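Local atomic coordinates of protein of unknown function with a Fic domain (Bacteroides thetaiotaomicron VPI-5482, PDB entry 3CUC), a protein that is of unknown function but carries a Fic/DOC family domain within a largely helical, single-chain fold. Residues A66-K69 and D70-M74; A182-L185 and H186-I190; L256-V259 and N260-S263. All coordinates share one frame; numbering follows the deposited sequence.

Contact 1: A66-K69 and D70-M74; sequences ASLK and DYEEM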
loop_
_atom_site.group_PDB
_atom_site.type_symbol
_atom_site.label_atom_id
_atom_site.label_comp_id
_atom_site.label_asym_id
_atom_site.label_seq_id
_atom_site.Cartn_x
_atom_site.Cartn_y
_atom_site.Cartn_z
ATOM N N ALA A 66 4.979 -19.716 -16.210
ATOM C CA ALA A 66 5.326 -18.912 -15.043
ATOM C C ALA A 66 6.507 -19.522 -14.330
ATOM O O ALA A 66 7.019 -20.569 -14.733
ATOM C CB ALA A 66 4.163 -18.823 -14.098
ATOM N N SER A 67 6.951 -18.867 -13.265
ATOM C CA SER A 67 7.972 -19.457 -12.396
ATOM C C SER A 67 7.283 -19.745 -11.084
ATOM O O SER A 67 6.325 -19.061 -10.718
ATOM C CB SER A 67 9.146 -18.502 -12.177
ATOM O OG SER A 67 8.749 -17.425 -11.334
ATOM N N LEU A 68 7.758 -20.760 -10.380
ATOM C CA LEU A 68 7.201 -21.068 -9.077
ATOM C C LEU A 68 7.231 -19.809 -8.212
ATOM O O LEU A 68 6.243 -19.467 -7.590
ATOM C CB LEU A 68 7.976 -22.208 -8.432
ATOM C CG LEU A 68 7.400 -22.725 -7.128
ATOM C CD1 LEU A 68 5.939 -23.057 -7.314
ATOM C CD2 LEU A 68 8.193 -23.943 -6.644
ATOM N N LYS A 69 8.357 -19.099 -8.235
ATOM C CA LYS A 69 8.561 -17.842 -7.492
ATOM C C LYS A 69 7.484 -16.772 -7.740
ATOM O O LYS A 69 7.015 -16.143 -6.800
ATOM C CB LYS A 69 9.939 -17.267 -7.845
ATOM C CG LYS A 69 10.429 -16.128 -6.966
ATOM C CD LYS A 69 11.146 -15.058 -7.806
ATOM C CE LYS A 69 11.687 -13.919 -6.941
ATOM N NZ LYS A 69 11.510 -12.584 -7.592
ATOM N N ASP A 70 7.096 -16.551 -8.989
ATOM C CA ASP A 70 6.005 -15.619 -9.265
ATOM C C ASP A 70 4.725 -16.035 -8.549
ATOM O O ASP A 70 4.003 -15.190 -8.030
ATOM C CB ASP A 70 5.713 -15.517 -10.756
ATOM C CG ASP A 70 6.831 -14.864 -11.533
ATOM O OD1 ASP A 70 6.869 -13.614 -11.618
ATOM O OD2 ASP A 70 7.647 -15.621 -12.091
ATOM N N TYR A 71 4.433 -17.334 -8.526
ATOM C CA TYR A 71 3.244 -17.830 -7.821
ATOM C C TYR A 71 3.411 -17.673 -6.327
ATOM O O TYR A 71 2.464 -17.313 -5.641
ATOM C CB TYR A 71 2.924 -19.290 -8.170
ATOM C CG TYR A 71 2.243 -19.458 -9.513
ATOM C CD1 TYR A 71 1.036 -18.831 -9.782
ATOM C CD2 TYR A 71 2.808 -20.247 -10.513
ATOM C CE1 TYR A 71 0.415 -18.972 -11.017
ATOM C CE2 TYR A 71 2.192 -20.398 -11.745
ATOM C CZ TYR A 71 0.998 -19.759 -11.987
ATOM O OH TYR A 71 0.385 -19.900 -13.203
ATOM N N GLU A 72 4.617 -17.916 -5.824
ATOM C CA GLU A 72 4.859 -17.801 -4.392
ATOM C C GLU A 72 4.730 -16.355 -3.917
ATOM O O GLU A 72 4.065 -16.138 -2.917
ATOM C CB GLU A 72 6.222 -18.364 -3.979
ATOM C CG GLU A 72 6.557 -19.785 -4.454
ATOM C CD GLU A 72 5.795 -20.884 -3.738
ATOM O OE1 GLU A 72 4.755 -20.590 -3.105
ATOM O OE2 GLU A 72 6.248 -22.057 -3.822
ATOM N N GLU A 73 5.341 -15.377 -4.609
ATOM C CA GLU A 73 5.280 -13.980 -4.156
ATOM C C GLU A 73 3.847 -13.465 -4.221
ATOM O O GLU A 73 3.394 -12.756 -3.326
ATOM C CB GLU A 73 6.217 -13.058 -4.957
ATOM C CG GLU A 73 7.683 -13.172 -4.574
ATOM C CD GLU A 73 8.532 -12.042 -5.129
ATOM O OE1 GLU A 73 7.972 -11.044 -5.632
ATOM O OE2 GLU A 73 9.774 -12.156 -5.057
HETATM N N MSE A 74 3.143 -13.828 -5.287
HETATM C CA MSE A 74 1.755 -13.432 -5.462
HETATM C C MSE A 74 0.940 -13.993 -4.325
HETATM O O MSE A 74 0.140 -13.296 -3.727
HETATM C CB MSE A 74 1.211 -13.931 -6.802
HETATM C CG MSE A 74 -0.179 -13.424 -7.157
HETATM SE SE MSE A 74 -0.226 -11.515 -7.425
HETATM C CE MSE A 74 0.428 -11.450 -9.220
#
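A66 meets Y71 five residues on, its methyl lying 3.4 Å from the ring atom (A66 CB to Y71 CE2), an apolar touch made just before helix 68-89 begins. Y71 OH, beyond the ring atoms nearest the methyl, is hydrogen-bonded to the backbone N of S63, while Q52 of helix 50-59 touches both residues. S67 is the N-cap of the helix. Its OG is the acceptor for D70 N (3.0 Å between S67 OG and D70 N), although the position of OG is less sure because it is modelled too close to the D70 carboxylate. The carbonyl of S67 also takes a weak bond from Y71 N. L68 follows as the first helical residue and gives its carbonyl to E72 N, with 2.9 Å from L68 O to E72 N. Bent at chi2 (-73°), the E72 chain folds back so that OE2 lies 3.6 Å from L68 CG, a carboxylate resting against an aliphatic branch point. K69 repeats the backbone pattern with E73 N, 2.9 Å from K69 O. Its side chain runs alongside that of E73, pointing the same way, and ends in a salt bridge, 3.1 Å between K69 NZ and E73 OE2, whose hydrogen bond is weak. The other carboxylate oxygen, E73 OE1, forms a salt bridge with R201. E73 is therefore held between two cations, which would probably stabilise its negative charge. D70, in the first turn, is probably favoured by the positive end of the helix dipole, E72 and E73 less so.

Contact 2: A182-L185 and H186-I190; sequences AALL and HYRYI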
loop_
_atom_site.group_PDB
_atom_site.type_symbol
_atom_site.label_atom_id
_atom_site.label_comp_id
_atom_site.label_asym_id
_atom_site.label_seq_id
_atom_site.Cartn_x
_atom_site.Cartn_y
_atom_site.Cartn_z
ATOM N N ALA A 182 -2.678 8.195 5.485
ATOM C CA ALA A 182 -2.235 7.099 4.630
ATOM C C ALA A 182 -1.213 7.596 3.617
ATOM O O ALA A 182 -0.175 6.970 3.427
ATOM C CB ALA A 182 -3.418 6.455 3.919
ATOM N N ALA A 183 -1.499 8.728 2.980
ATOM C CA ALA A 183 -0.591 9.293 1.979
ATOM C C ALA A 183 0.764 9.614 2.586
ATOM O O ALA A 183 1.795 9.300 2.003
ATOM C CB ALA A 183 -1.191 10.542 1.353
ATOM N N LEU A 184 0.753 10.224 3.766
ATOM C CA LEU A 184 1.989 10.655 4.417
ATOM C C LEU A 184 2.776 9.472 4.971
ATOM O O LEU A 184 4.004 9.475 4.913
ATOM C CB LEU A 184 1.692 11.677 5.519
ATOM C CG LEU A 184 2.787 12.684 5.886
ATOM C CD1 LEU A 184 3.481 13.271 4.656
ATOM C CD2 LEU A 184 2.178 13.798 6.722
ATOM N N LEU A 185 2.075 8.462 5.490
ATOM C CA LEU A 185 2.719 7.210 5.915
ATOM C C LEU A 185 3.431 6.520 4.745
ATOM O O LEU A 185 4.573 6.078 4.877
ATOM C CB LEU A 185 1.698 6.248 6.543
ATOM C CG LEU A 185 2.219 4.880 7.017
ATOM C CD1 LEU A 185 3.391 5.039 7.979
ATOM C CD2 LEU A 185 1.111 4.060 7.656
ATOM N N HIS A 186 2.739 6.424 3.612
ATOM C CA HIS A 186 3.301 5.852 2.390
ATOM C C HIS A 186 4.553 6.614 1.979
ATOM O O HIS A 186 5.607 6.021 1.728
ATOM C CB HIS A 186 2.259 5.920 1.269
ATOM C CG HIS A 186 2.744 5.423 -0.058
ATOM N ND1 HIS A 186 3.830 5.963 -0.711
ATOM C CD2 HIS A 186 2.261 4.454 -0.871
ATOM C CE1 HIS A 186 4.008 5.335 -1.858
ATOM N NE2 HIS A 186 3.067 4.417 -1.982
ATOM N N TYR A 187 4.435 7.935 1.926
ATOM C CA TYR A 187 5.518 8.769 1.416
ATOM C C TYR A 187 6.766 8.692 2.279
ATOM O O TYR A 187 7.854 8.428 1.777
ATOM C CB TYR A 187 5.086 10.227 1.286
ATOM C CG TYR A 187 6.150 11.047 0.606
ATOM C CD1 TYR A 187 6.294 11.013 -0.778
ATOM C CD2 TYR A 187 7.039 11.820 1.346
ATOM C CE1 TYR A 187 7.279 11.746 -1.412
ATOM C CE2 TYR A 187 8.030 12.555 0.725
ATOM C CZ TYR A 187 8.151 12.518 -0.655
ATOM O OH TYR A 187 9.138 13.259 -1.276
ATOM N N ARG A 188 6.601 8.929 3.574
ATOM C CA ARG A 188 7.721 8.870 4.507
ATOM C C ARG A 188 8.381 7.496 4.505
ATOM O O ARG A 188 9.610 7.400 4.445
ATOM C CB ARG A 188 7.268 9.253 5.914
ATOM C CG ARG A 188 6.896 10.716 6.024
ATOM C CD ARG A 188 6.498 11.089 7.432
ATOM N NE ARG A 188 6.520 12.536 7.628
ATOM C CZ ARG A 188 6.412 13.142 8.807
ATOM N NH1 ARG A 188 6.281 12.442 9.926
ATOM N NH2 ARG A 188 6.441 14.464 8.869
ATOM N N TYR A 189 7.570 6.439 4.548
ATOM C CA TYR A 189 8.090 5.073 4.478
ATOM C C TYR A 189 8.901 4.848 3.201
ATOM O O TYR A 189 10.036 4.361 3.256
ATOM C CB TYR A 189 6.972 4.027 4.555
ATOM C CG TYR A 189 7.491 2.620 4.340
ATOM C CD1 TYR A 189 8.001 1.878 5.404
ATOM C CD2 TYR A 189 7.506 2.048 3.070
ATOM C CE1 TYR A 189 8.499 0.602 5.211
ATOM C CE2 TYR A 189 8.000 0.776 2.866
ATOM C CZ TYR A 189 8.496 0.058 3.936
ATOM O OH TYR A 189 8.983 -1.207 3.727
ATOM N N ILE A 190 8.317 5.205 2.058
ATOM C CA ILE A 190 8.972 4.976 0.772
ATOM C C ILE A 190 10.286 5.771 0.666
ATOM O O ILE A 190 11.223 5.340 -0.009
ATOM C CB ILE A 190 8.027 5.294 -0.425
ATOM C CG1 ILE A 190 8.402 4.450 -1.647
ATOM C CG2 ILE A 190 8.039 6.783 -0.768
ATOM C CD1 ILE A 190 8.027 2.972 -1.511
#
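L184 and R188 meet one turn apart in helix 178-192, through a backbone bond and a side-chain touch. R188 N donates to the L184 carbonyl (3.0 Å from R188 N to L184 O, 170° at the hydrogen), and R188 CG packs beside the same oxygen, 3.3 Å from L184 O. With CG beside its own backbone N (chi1 -69°), the arginine chain is directed back along the helix and then runs extended to NE, which comes within 4.1 Å of L184 CG. The polar end of the arginine is engaged beyond this turn: NH2 donates to A250 O, NE too is hydrogen-bonded outside the two segments, and the group makes a cation-pi contact with W166 of helix 156-173.

Three further backbone bonds join the two halves. A182 O accepts from H186 N, A183 O from Y187 N and L185 O from Y189 N, each at 3.0 Å between the named N and O. The pattern continues within the second half, where I190 N lies 2.8 Å from its acceptor H186 O. Two side chains reach helix 226-240: H186 NE2 is hydrogen-bonded to Y229 OH, and Y187 OH to D237. Y187 OH also bonds to R191, one turn further along its own helix.

The backbone bonds described are thus made within the turn, whereas H186 NE2, Y187 OH, R188 NE and R188 NH2 are satisfied by side chains or carbonyls beyond it. In this buried helix of the Fic/DOC region these bonds probably help to set its rotation against helix 226-240 and the A250 loop, and the arginine charge is probably eased by the W166 ring and the A250 carbonyl.

Contact 3: L256-V259 and N260-S263; sequences LPFV and NYLS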
loop_
_atom_site.group_PDB
_atom_site.type_symbol
_atom_site.label_atom_id
_atom_site.label_comp_id
_atom_site.label_asym_id
_atom_site.label_seq_id
_atom_site.Cartn_x
_atom_site.Cartn_y
_atom_site.Cartn_z
ATOM N N LEU A 256 1.067 17.191 -1.204
ATOM C CA LEU A 256 -0.313 17.443 -1.622
ATOM C C LEU A 256 -0.713 16.776 -2.957
ATOM O O LEU A 256 -1.814 16.232 -3.058
ATOM C CB LEU A 256 -0.570 18.950 -1.662
ATOM C CG LEU A 256 -2.022 19.426 -1.620
ATOM C CD1 LEU A 256 -2.170 20.600 -0.651
ATOM C CD2 LEU A 256 -2.509 19.798 -3.022
ATOM N N PRO A 257 0.173 16.792 -3.976
ATOM C CA PRO A 257 -0.188 16.087 -5.220
ATOM C C PRO A 257 -0.431 14.575 -5.033
ATOM O O PRO A 257 -1.283 13.997 -5.717
ATOM C CB PRO A 257 1.016 16.335 -6.143
ATOM C CG PRO A 257 1.781 17.449 -5.528
ATOM C CD PRO A 257 1.500 17.427 -4.064
ATOM N N PHE A 258 0.306 13.953 -4.114
ATOM C CA PHE A 258 0.134 12.530 -3.822
ATOM C C PHE A 258 -1.097 12.283 -2.956
ATOM O O PHE A 258 -1.728 11.229 -3.066
ATOM C CB PHE A 258 1.386 11.949 -3.146
ATOM C CG PHE A 258 1.305 10.464 -2.879
ATOM C CD1 PHE A 258 1.129 9.564 -3.922
ATOM C CD2 PHE A 258 1.409 9.967 -1.584
ATOM C CE1 PHE A 258 1.048 8.203 -3.681
ATOM C CE2 PHE A 258 1.331 8.602 -1.337
ATOM C CZ PHE A 258 1.150 7.719 -2.386
ATOM N N VAL A 259 -1.435 13.238 -2.090
ATOM C CA VAL A 259 -2.679 13.148 -1.321
ATOM C C VAL A 259 -3.850 13.149 -2.300
ATOM O O VAL A 259 -4.758 12.326 -2.186
ATOM C CB VAL A 259 -2.846 14.296 -0.288
ATOM C CG1 VAL A 259 -4.130 14.109 0.505
ATOM C CG2 VAL A 259 -1.652 14.353 0.660
ATOM N N ASN A 260 -3.807 14.055 -3.277
ATOM C CA ASN A 260 -4.847 14.107 -4.299
ATOM C C ASN A 260 -4.910 12.802 -5.084
ATOM O O ASN A 260 -6.003 12.300 -5.362
ATOM C CB ASN A 260 -4.641 15.290 -5.251
ATOM C CG ASN A 260 -4.890 16.639 -4.580
ATOM O OD1 ASN A 260 -5.595 16.731 -3.575
ATOM N ND2 ASN A 260 -4.312 17.693 -5.143
ATOM N N TYR A 261 -3.746 12.244 -5.417
ATOM C CA TYR A 261 -3.694 10.996 -6.173
ATOM C C TYR A 261 -4.420 9.848 -5.464
ATOM O O TYR A 261 -5.245 9.163 -6.063
ATOM C CB TYR A 261 -2.247 10.595 -6.459
ATOM C CG TYR A 261 -2.143 9.384 -7.366
ATOM C CD1 TYR A 261 -2.738 9.387 -8.625
ATOM C CD2 TYR A 261 -1.469 8.232 -6.959
ATOM C CE1 TYR A 261 -2.663 8.283 -9.459
ATOM C CE2 TYR A 261 -1.387 7.120 -7.793
ATOM C CZ TYR A 261 -1.985 7.153 -9.039
ATOM O OH TYR A 261 -1.908 6.055 -9.859
ATOM N N LEU A 262 -4.114 9.646 -4.186
ATOM C CA LEU A 262 -4.778 8.608 -3.407
ATOM C C LEU A 262 -6.276 8.884 -3.306
ATOM O O LEU A 262 -7.083 7.958 -3.300
ATOM C CB LEU A 262 -4.160 8.480 -2.007
ATOM C CG LEU A 262 -2.716 7.970 -1.906
ATOM C CD1 LEU A 262 -2.375 7.644 -0.456
ATOM C CD2 LEU A 262 -2.487 6.749 -2.786
ATOM N N SER A 263 -6.651 10.155 -3.233
ATOM C CA SER A 263 -8.064 10.522 -3.188
ATOM C C SER A 263 -8.788 10.124 -4.469
ATOM O O SER A 263 -9.916 9.636 -4.416
ATOM C CB SER A 263 -8.225 12.015 -2.926
ATOM O OG SER A 263 -7.572 12.364 -1.721
#
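N260, the first residue of the second half, reaches back to L256. Its backbone N donates to L256 O (3.0 Å from N260 N to L256 O), and its amide crosses the leucine side chain so that ND2 comes 3.5 Å from L256 CD2, a polar-on-apolar touch at the exposed start of helix 256-277.

Y261 follows, bonded through its N to the carbonyl of P257 (3.0 Å between Y261 N and P257 O). This bond is the most bent of the four backbone bonds, with 147° at the hydrogen. The Y261 ring presents its edge to F258, whose CE1 lies near the tyrosine plane, 4.1 Å from Y261 CD2. Y261 OH is hydrogen-bonded to D225.

L262 covers the F258 ring: L262 CG stands over one face, 4.2 Å from the F258 ring centroid and 20° off the normal, a CH-pi arrangement displaced toward the rim. L262 CD2 approaches F258 CZ to 3.8 Å. This follows from F258 having CG anti to its N (chi1 -177°), which lays the ring forward along the helix beneath the leucine branches, while L262 N is bonded to F258 O.

S263 ends the segment by bonding twice to one acceptor. S263 N and S263 OG both donate to V259 O, at 3.1 and 2.9 Å respectively, and they reach it from opposite faces of the carbonyl plane.

The pattern is that of an amphipathic alpha helix at its first turns: L256 and N260 lie toward the surface, while F258 and L262 pack on A183 of helix 178-192 in a helical-bundle interface, with F258 also against L233 of helix 226-240.

The three contacts come in series along the chain, each covering about two turns of one helix: contact 1, including the N-cap, on helix 68-89, contact 2 on helix 178-192 and contact 3 on helix 256-277. Contacts 2 and 3 are neighbours, with centres about 11 Å apart. A183 CA approaches L262 CD1 to 3.4 Å, and the H186 and F258 rings meet with planes at about 55°. Contact 1 lies across the chain's centre, about 28 and 32 Å from contacts 2 and 3 between centres. Helix 199-213 links the regions: R201 pairs with E73, while A203 and V207 touch H186. The HPFxDGNGR Fic signature directly follows helix 178-192 and runs into helix 199-213.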